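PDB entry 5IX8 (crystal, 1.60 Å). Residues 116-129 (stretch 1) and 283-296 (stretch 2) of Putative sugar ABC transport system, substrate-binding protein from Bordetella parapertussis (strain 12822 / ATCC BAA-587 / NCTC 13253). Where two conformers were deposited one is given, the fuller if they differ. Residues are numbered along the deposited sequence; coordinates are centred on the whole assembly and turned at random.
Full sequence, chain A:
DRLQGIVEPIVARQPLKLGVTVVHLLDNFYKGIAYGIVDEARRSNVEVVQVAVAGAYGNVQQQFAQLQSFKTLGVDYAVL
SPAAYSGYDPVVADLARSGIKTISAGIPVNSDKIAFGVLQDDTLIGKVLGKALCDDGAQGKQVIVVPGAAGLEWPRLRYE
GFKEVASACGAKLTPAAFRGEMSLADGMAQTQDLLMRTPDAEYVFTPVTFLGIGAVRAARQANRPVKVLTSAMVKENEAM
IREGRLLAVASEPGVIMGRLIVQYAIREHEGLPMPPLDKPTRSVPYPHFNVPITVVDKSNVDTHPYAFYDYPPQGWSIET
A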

# COMPACT_ATOMS: atom_id res chain seq x y z
N PHE A 116 13.83 6.67 -7.62
CA PHE A 116 12.53 7.33 -7.49
C PHE A 116 11.55 6.29 -6.99
O PHE A 116 11.85 5.09 -6.92
CB PHE A 116 12.03 7.95 -8.82
CG PHE A 116 11.76 6.94 -9.91
CD1 PHE A 116 12.78 6.54 -10.76
CD2 PHE A 116 10.51 6.35 -10.04
CE1 PHE A 116 12.54 5.58 -11.77
CE2 PHE A 116 10.26 5.43 -11.05
CZ PHE A 116 11.27 5.03 -11.90
N GLY A 117 10.36 6.76 -6.64
CA GLY A 117 9.31 5.89 -6.16
C GLY A 117 7.98 6.20 -6.81
O GLY A 117 7.76 7.28 -7.37
N VAL A 118 7.08 5.21 -6.75
CA VAL A 118 5.69 5.40 -7.14
C VAL A 118 4.88 4.80 -6.02
O VAL A 118 4.98 3.59 -5.76
CB VAL A 118 5.35 4.69 -8.47
CG1 VAL A 118 3.87 4.85 -8.75
CG2 VAL A 118 6.18 5.25 -9.65
N LEU A 119 4.11 5.64 -5.33
CA LEU A 119 3.36 5.11 -4.17
C LEU A 119 2.15 6.00 -3.95
O LEU A 119 1.52 6.42 -4.92
CB LEU A 119 4.29 4.99 -2.95
CG LEU A 119 5.07 6.21 -2.42
CD1 LEU A 119 5.39 5.97 -0.94
CD2 LEU A 119 6.38 6.45 -3.16
N GLN A 120 1.74 6.16 -2.69
CA GLN A 120 0.69 7.10 -2.31
C GLN A 120 1.10 7.76 -1.01
O GLN A 120 2.04 7.33 -0.34
CB GLN A 120 -0.68 6.44 -2.13
CG GLN A 120 -1.40 6.10 -3.42
CD GLN A 120 -2.80 5.55 -3.17
OE1 GLN A 120 -2.99 4.69 -2.34
NE2 GLN A 120 -3.78 6.08 -3.87
N ASP A 121 0.36 8.81 -0.64
CA ASP A 121 0.64 9.59 0.56
C ASP A 121 -0.04 8.90 1.74
O ASP A 121 -1.25 9.02 1.92
CB ASP A 121 0.12 11.01 0.37
CG ASP A 121 0.48 11.94 1.49
OD1 ASP A 121 0.67 11.47 2.64
OD2 ASP A 121 0.58 13.16 1.22
N ASP A 122 0.73 8.20 2.56
CA ASP A 122 0.14 7.42 3.65
C ASP A 122 -0.53 8.31 4.71
O ASP A 122 -1.60 7.95 5.22
CB ASP A 122 1.20 6.51 4.27
CG ASP A 122 1.54 5.34 3.35
OD1 ASP A 122 0.69 4.44 3.13
OD2 ASP A 122 2.65 5.37 2.77
N THR A 123 0.04 9.48 5.00
CA THR A 123 -0.67 10.38 5.92
C THR A 123 -2.05 10.75 5.38
O THR A 123 -3.03 10.82 6.15
CB THR A 123 0.16 11.63 6.17
OG1 THR A 123 1.45 11.25 6.66
CG2 THR A 123 -0.54 12.51 7.21
N LEU A 124 -2.15 10.98 4.07
CA LEU A 124 -3.42 11.43 3.50
C LEU A 124 -4.43 10.28 3.43
O LEU A 124 -5.64 10.50 3.53
CB LEU A 124 -3.19 12.05 2.13
CG LEU A 124 -4.39 12.66 1.43
CD1 LEU A 124 -5.14 13.67 2.30
CD2 LEU A 124 -3.87 13.34 0.17
N ILE A 125 -3.94 9.04 3.28
CA ILE A 125 -4.83 7.89 3.42
C ILE A 125 -5.52 7.93 4.79
O ILE A 125 -6.74 7.75 4.90
CB ILE A 125 -4.04 6.58 3.23
CG1 ILE A 125 -3.69 6.40 1.75
CG2 ILE A 125 -4.86 5.40 3.74
CD1 ILE A 125 -2.88 5.16 1.47
N GLY A 126 -4.75 8.21 5.85
CA GLY A 126 -5.34 8.31 7.17
C GLY A 126 -6.29 9.49 7.28
O GLY A 126 -7.37 9.38 7.85
N LYS A 127 -5.90 10.64 6.72
CA LYS A 127 -6.77 11.81 6.76
C LYS A 127 -8.11 11.56 6.05
O LYS A 127 -9.15 11.99 6.55
CB LYS A 127 -6.06 13.00 6.12
CG LYS A 127 -4.87 13.48 6.98
CD LYS A 127 -4.45 14.85 6.54
CE LYS A 127 -3.29 15.38 7.32
NZ LYS A 127 -3.11 16.84 6.93
N VAL A 128 -8.10 10.89 4.89
CA VAL A 128 -9.39 10.72 4.19
C VAL A 128 -10.28 9.72 4.94
O VAL A 128 -11.51 9.85 4.94
CB VAL A 128 -9.20 10.33 2.71
CG1 VAL A 128 -8.49 11.47 1.95
CG2 VAL A 128 -8.47 9.03 2.56
N LEU A 129 -9.69 8.74 5.63
CA LEU A 129 -10.50 7.87 6.48
C LEU A 129 -11.02 8.64 7.69
O LEU A 129 -12.15 8.40 8.15
CB LEU A 129 -9.69 6.66 6.91
CG LEU A 129 -9.39 5.67 5.78
CD1 LEU A 129 -8.43 4.56 6.24
CD2 LEU A 129 -10.67 5.07 5.15
N SER A 283 9.64 11.16 5.36
CA SER A 283 9.45 9.71 5.34
C SER A 283 9.76 9.07 4.00
O SER A 283 9.96 7.84 3.95
CB SER A 283 8.00 9.35 5.71
OG SER A 283 7.76 9.71 7.06
N VAL A 284 9.76 9.86 2.92
CA VAL A 284 9.96 9.31 1.58
C VAL A 284 11.14 10.06 0.97
O VAL A 284 10.95 11.03 0.23
CB VAL A 284 8.69 9.44 0.72
CG1 VAL A 284 8.87 8.69 -0.59
CG2 VAL A 284 7.51 8.84 1.48
N PRO A 285 12.38 9.67 1.28
CA PRO A 285 13.53 10.55 1.01
C PRO A 285 14.07 10.43 -0.40
O PRO A 285 15.28 10.31 -0.61
CB PRO A 285 14.56 10.10 2.05
CG PRO A 285 14.25 8.59 2.18
CD PRO A 285 12.74 8.50 2.10
N TYR A 286 13.18 10.52 -1.39
CA TYR A 286 13.55 10.42 -2.80
C TYR A 286 12.40 10.99 -3.62
O TYR A 286 11.27 11.10 -3.13
CB TYR A 286 13.84 8.95 -3.20
CG TYR A 286 12.89 7.94 -2.58
CD1 TYR A 286 11.66 7.64 -3.19
CD2 TYR A 286 13.23 7.29 -1.39
CE1 TYR A 286 10.79 6.71 -2.61
CE2 TYR A 286 12.35 6.36 -0.80
CZ TYR A 286 11.15 6.06 -1.42
OH TYR A 286 10.30 5.14 -0.81
N PRO A 287 12.67 11.37 -4.86
CA PRO A 287 11.58 11.84 -5.74
C PRO A 287 10.56 10.74 -5.93
O PRO A 287 10.92 9.58 -6.08
CB PRO A 287 12.29 12.15 -7.05
CG PRO A 287 13.74 12.32 -6.66
CD PRO A 287 13.96 11.34 -5.56
N HIS A 288 9.27 11.10 -5.92
CA HIS A 288 8.28 10.03 -5.95
C HIS A 288 6.96 10.58 -6.46
O HIS A 288 6.63 11.75 -6.23
CB HIS A 288 8.09 9.40 -4.57
CG HIS A 288 7.64 10.35 -3.51
ND1 HIS A 288 8.49 11.25 -2.90
CD2 HIS A 288 6.42 10.53 -2.93
CE1 HIS A 288 7.82 11.95 -2.01
NE2 HIS A 288 6.56 11.55 -2.01
N PHE A 289 6.22 9.72 -7.17
CA PHE A 289 4.86 10.06 -7.59
C PHE A 289 3.89 9.47 -6.60
O PHE A 289 4.01 8.29 -6.24
CB PHE A 289 4.54 9.51 -8.99
CG PHE A 289 3.16 9.87 -9.47
CD1 PHE A 289 2.88 11.16 -9.89
CD2 PHE A 289 2.13 8.92 -9.47
CE1 PHE A 289 1.60 11.51 -10.32
CE2 PHE A 289 0.84 9.25 -9.87
CZ PHE A 289 0.58 10.55 -10.30
N ASN A 290 2.92 10.28 -6.18
CA ASN A 290 1.85 9.79 -5.31
C ASN A 290 0.58 9.69 -6.12
O ASN A 290 0.10 10.71 -6.61
CB ASN A 290 1.61 10.74 -4.13
CG ASN A 290 2.68 10.64 -3.04
OD1 ASN A 290 3.14 9.57 -2.70
ND2 ASN A 290 3.08 11.79 -2.49
N VAL A 291 0.02 8.48 -6.25
CA VAL A 291 -1.25 8.33 -6.95
C VAL A 291 -2.35 9.00 -6.13
O VAL A 291 -2.42 8.78 -4.92
CB VAL A 291 -1.57 6.86 -7.19
CG1 VAL A 291 -2.93 6.75 -7.91
CG2 VAL A 291 -0.47 6.15 -8.01
N PRO A 292 -3.23 9.79 -6.72
CA PRO A 292 -4.26 10.46 -5.92
C PRO A 292 -5.14 9.45 -5.20
O PRO A 292 -5.36 8.32 -5.66
CB PRO A 292 -5.04 11.28 -6.94
CG PRO A 292 -4.03 11.61 -7.99
CD PRO A 292 -3.08 10.42 -8.05
N ILE A 293 -5.62 9.85 -4.02
CA ILE A 293 -6.36 8.98 -3.12
C ILE A 293 -7.85 9.15 -3.35
O ILE A 293 -8.34 10.29 -3.45
CB ILE A 293 -6.00 9.28 -1.67
CG1 ILE A 293 -4.54 8.91 -1.43
CG2 ILE A 293 -6.93 8.50 -0.72
CD1 ILE A 293 -3.94 9.65 -0.29
N THR A 294 -8.56 8.04 -3.44
CA THR A 294 -10.02 8.00 -3.44
C THR A 294 -10.48 7.03 -2.36
O THR A 294 -9.76 6.11 -1.97
CB THR A 294 -10.59 7.57 -4.82
OG1 THR A 294 -10.09 6.27 -5.14
CG2 THR A 294 -10.13 8.48 -5.89
N VAL A 295 -11.65 7.29 -1.81
CA VAL A 295 -12.25 6.44 -0.80
C VAL A 295 -13.46 5.75 -1.40
O VAL A 295 -14.23 6.37 -2.15
CB VAL A 295 -12.65 7.26 0.44
CG1 VAL A 295 -13.26 6.37 1.47
CG2 VAL A 295 -11.43 7.90 1.04
N VAL A 296 -13.64 4.47 -1.07
CA VAL A 296 -14.81 3.71 -1.51
C VAL A 296 -15.77 3.63 -0.34
O VAL A 296 -15.36 3.30 0.79
CB VAL A 296 -14.41 2.32 -2.01
CG1 VAL A 296 -15.64 1.56 -2.55
CG2 VAL A 296 -13.30 2.42 -3.08
O HOH W 1 -6.49 5.75 -3.89
O HOH W 2 -1.37 9.96 -2.74

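Two segments whose touching residues are at least 165 positions apart in sequence meet here, first as neighbouring β-strands and then as a helix packed on an extended chain, burying 827 Å² in total. The strands run parallel, their axes 11° apart, with Gly117 paired to His288, Val118 to Phe289 and Leu119 to Asn290. Four backbone hydrogen bonds hold this register: Gly117 N to Pro287 O (2.9 Å), Phe289 N to Gly117 O (2.9 Å), Leu119 N to Phe289 O (2.8 Å) and Val291 N to Leu119 O (2.9 Å). Gly117 and Leu119 thus use both their NH and CO groups, the alternation expected of a parallel ladder. CA-H...O contacts supplement it, the shortest linking Phe116 CA to Pro287 O and His288 CA to Gly117 O, both 3.1 Å.

Beyond the ladder, the Gln120 side chain extends the polar contact. Its NE2 donates to Val291 O (3.2 Å), weakly to Pro292 O (3.3 Å), and to water 1 (2.7 Å), which also accepts from Thr294 N (3.1 Å). Water 2 bridges the backbones, accepting from Asp121 N (3.0 Å) and donating to Val291 O (2.7 Å).

Much of the remaining contact is van der Waals packing. On the sheet face bearing Leu119 and His288, Leu119 CD2 lies 3.7 Å from His288 CB and 4.2 Å from Val284 CG1. The absence of a side chain at Gly117 leaves room for Tyr286: an ideally placed CB would lie 2.7 Å from Tyr286 CE1, a clash.

Asp121 caps the helix by accepting from Leu124 N at OD1 (3.2 Å). Along that helix, Ile293 CD1 meets Leu124 CB (3.5 Å) and Ile125 CG1 (3.8 Å), while Val128 CG2 contacts Ile293 CG2 (3.7 Å) and Val295 CG2 (3.5 Å). Ile293, which has the largest area covered by the opposing stretch, therefore spans one helical turn.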